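Local atomic coordinates of putative exported protein (Burkholderia pseudomallei, PDB entry 4JGB), a protein that is of uncertain function but has a Rossmann-type fold, probably binds NAD(P)H and may act as an oxidoreductase on CH-NH groups. Residues Gly163-Arg168 with Tyr191-Val196. Numbering follows the deposited sequence.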
loop_
_atom_site.group_PDB
_atom_site.type_symbol
_atom_site.label_atom_id
_atom_site.label_comp_id
_atom_site.label_asym_id
_atom_site.label_seq_id
_atom_site.Cartn_x
_atom_site.Cartn_y
_atom_site.Cartn_z
ATOM N N GLY A 163 1.685 16.618 -5.258
ATOM C CA GLY A 163 2.601 17.677 -4.855
ATOM C C GLY A 163 3.910 17.590 -5.623
ATOM O O GLY A 163 3.900 17.374 -6.816
ATOM N N GLU A 164 5.047 17.736 -4.940
ATOM C CA GLU A 164 6.334 17.722 -5.650
ATOM C C GLU A 164 6.928 16.305 -5.745
ATOM O O GLU A 164 6.804 15.522 -4.826
ATOM C CB GLU A 164 7.312 18.707 -4.978
ATOM N N ARG A 165 7.526 15.960 -6.884
ATOM C CA ARG A 165 8.300 14.741 -7.011
ATOM C C ARG A 165 9.745 15.138 -6.684
ATOM O O ARG A 165 10.460 15.641 -7.544
ATOM C CB ARG A 165 8.152 14.176 -8.431
ATOM C CG ARG A 165 8.640 12.750 -8.610
ATOM C CD ARG A 165 8.604 12.234 -10.057
ATOM N NE ARG A 165 9.079 10.839 -10.108
ATOM C CZ ARG A 165 10.333 10.502 -10.386
ATOM N NH1 ARG A 165 11.217 11.444 -10.673
ATOM N NH2 ARG A 165 10.712 9.244 -10.401
ATOM N N THR A 166 10.170 14.983 -5.436
ATOM C CA THR A 166 11.529 15.432 -5.059
ATOM C C THR A 166 12.511 14.269 -4.891
ATOM O O THR A 166 13.742 14.435 -5.049
ATOM C CB THR A 166 11.535 16.201 -3.727
ATOM O OG1 THR A 166 11.346 15.279 -2.652
ATOM C CG2 THR A 166 10.445 17.313 -3.700
ATOM N N GLY A 167 11.967 13.114 -4.495
ATOM C CA GLY A 167 12.782 11.934 -4.201
ATOM C C GLY A 167 13.522 12.070 -2.881
ATOM O O GLY A 167 14.416 11.262 -2.590
ATOM N N ARG A 168 13.145 13.088 -2.096
ATOM C CA ARG A 168 13.745 13.373 -0.788
ATOM C C ARG A 168 12.693 13.332 0.332
ATOM O O ARG A 168 11.802 14.174 0.401
ATOM C CB ARG A 168 14.484 14.721 -0.800
ATOM C CG ARG A 168 15.677 14.765 -1.766
ATOM C CD ARG A 168 16.445 16.091 -1.745
ATOM N NE ARG A 168 15.575 17.256 -1.947
ATOM C CZ ARG A 168 15.295 17.824 -3.132
ATOM N NH1 ARG A 168 15.822 17.351 -4.261
ATOM N NH2 ARG A 168 14.488 18.892 -3.193
ATOM N N TYR A 191 5.471 9.560 -2.148
ATOM C CA TYR A 191 5.014 8.284 -1.574
ATOM C C TYR A 191 5.191 7.137 -2.583
ATOM O O TYR A 191 5.675 6.037 -2.231
ATOM C CB TYR A 191 3.559 8.382 -1.101
ATOM C CG TYR A 191 2.998 7.057 -0.626
ATOM C CD1 TYR A 191 3.086 6.675 0.724
ATOM C CD2 TYR A 191 2.307 6.209 -1.516
ATOM C CE1 TYR A 191 2.544 5.462 1.156
ATOM C CE2 TYR A 191 1.784 4.987 -1.097
ATOM C CZ TYR A 191 1.904 4.624 0.229
ATOM O OH TYR A 191 1.355 3.430 0.639
ATOM N N ALA A 192 4.852 7.406 -3.842
ATOM C CA ALA A 192 5.043 6.423 -4.906
ATOM C C ALA A 192 6.564 6.070 -5.094
ATOM O O ALA A 192 6.931 4.902 -5.251
ATOM C CB ALA A 192 4.409 6.931 -6.208
ATOM N N ILE A 193 7.444 7.067 -5.065
ATOM C CA ILE A 193 8.896 6.757 -5.042
ATOM C C ILE A 193 9.197 5.770 -3.897
ATOM O O ILE A 193 9.765 4.728 -4.137
ATOM C CB ILE A 193 9.796 8.021 -4.976
ATOM C CG1 ILE A 193 9.582 8.873 -6.257
ATOM C CG2 ILE A 193 11.273 7.606 -4.777
ATOM C CD1 ILE A 193 10.371 10.156 -6.402
ATOM N N ALA A 194 8.828 6.112 -2.671
ATOM C CA ALA A 194 9.015 5.224 -1.515
ATOM C C ALA A 194 8.473 3.804 -1.700
ATOM O O ALA A 194 9.148 2.814 -1.344
ATOM C CB ALA A 194 8.445 5.847 -0.241
ATOM N N PHE A 195 7.268 3.712 -2.268
ATOM C CA PHE A 195 6.501 2.478 -2.313
ATOM C C PHE A 195 7.216 1.557 -3.296
ATOM O O PHE A 195 7.518 0.386 -2.980
ATOM C CB PHE A 195 5.050 2.791 -2.767
ATOM C CG PHE A 195 4.092 1.623 -2.697
ATOM C CD1 PHE A 195 4.049 0.660 -3.712
ATOM C CD2 PHE A 195 3.159 1.535 -1.664
ATOM C CE1 PHE A 195 3.121 -0.373 -3.675
ATOM C CE2 PHE A 195 2.233 0.486 -1.630
ATOM C CZ PHE A 195 2.207 -0.455 -2.650
ATOM N N VAL A 196 7.539 2.106 -4.468
ATOM C CA VAL A 196 8.237 1.332 -5.500
ATOM C C VAL A 196 9.705 1.027 -5.085
ATOM O O VAL A 196 10.228 -0.044 -5.411
ATOM C CB VAL A 196 8.155 2.042 -6.884
ATOM C CG1 VAL A 196 9.023 1.320 -7.903
ATOM C CG2 VAL A 196 6.702 2.141 -7.398
#
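The backbone N of Gly167, whose CA rests on the side chain of Ile193, shares one acceptor with Thr166 N: both donate to OD1 of Asp190, one helical turn before Ile193. Two successive amides of the loop 163-168 are thus tied by one carboxylate oxygen to the start of helix 188-201. The loop stiffens itself nearby, where Arg168 N donates to Thr166 OG1 (2.9 Å, N-H...O angle 160°) in an ST turn.

No hydrogen bond crosses between the two segments; the contact is van der Waals packing that converges on a single methyl. Ile193 CB points toward the loop, and with CG1 anti to the carbonyl carbon (chi1 -63°) and the chain extended beyond it, CD1 reaches in between Gly167 and Arg165. It lies 3.7 Å from Gly167 CA, against bare backbone, and 3.8 Å from Arg165 CG. The arginine is stretched out straight from CG to NE and crosses the isoleucine at about a right angle. With chi4 at -95° the guanidinium is turned a face to the methyl: CD1 sits 3.9 Å above it, displaced toward the rim, and is 4.0 Å from Arg165 CZ. The polar end is engaged elsewhere, NH2 forming a salt bridge to Glu24 of helix 16-27, while Arg27 NH1 brings a like charge close to NE.

Helix 188-201 packs on helix 16-27, which follows the first strand of the Rossmann-type sheet, and the loop between strands 159-161 and 170-172 reaches both, through Ile193 and Glu24. Ile193 also touches Glu24, and Phe169, the last loop residue before strand 170-172. The loop is accordingly held by polar bonds at its backbone and at the guanidinium, with the methyl of the buried Ile193 packed against Gly167 and Arg165; the Glu24 carboxylate probably makes it easier for the guanidinium groups of Arg165 and Arg27 to lie close together.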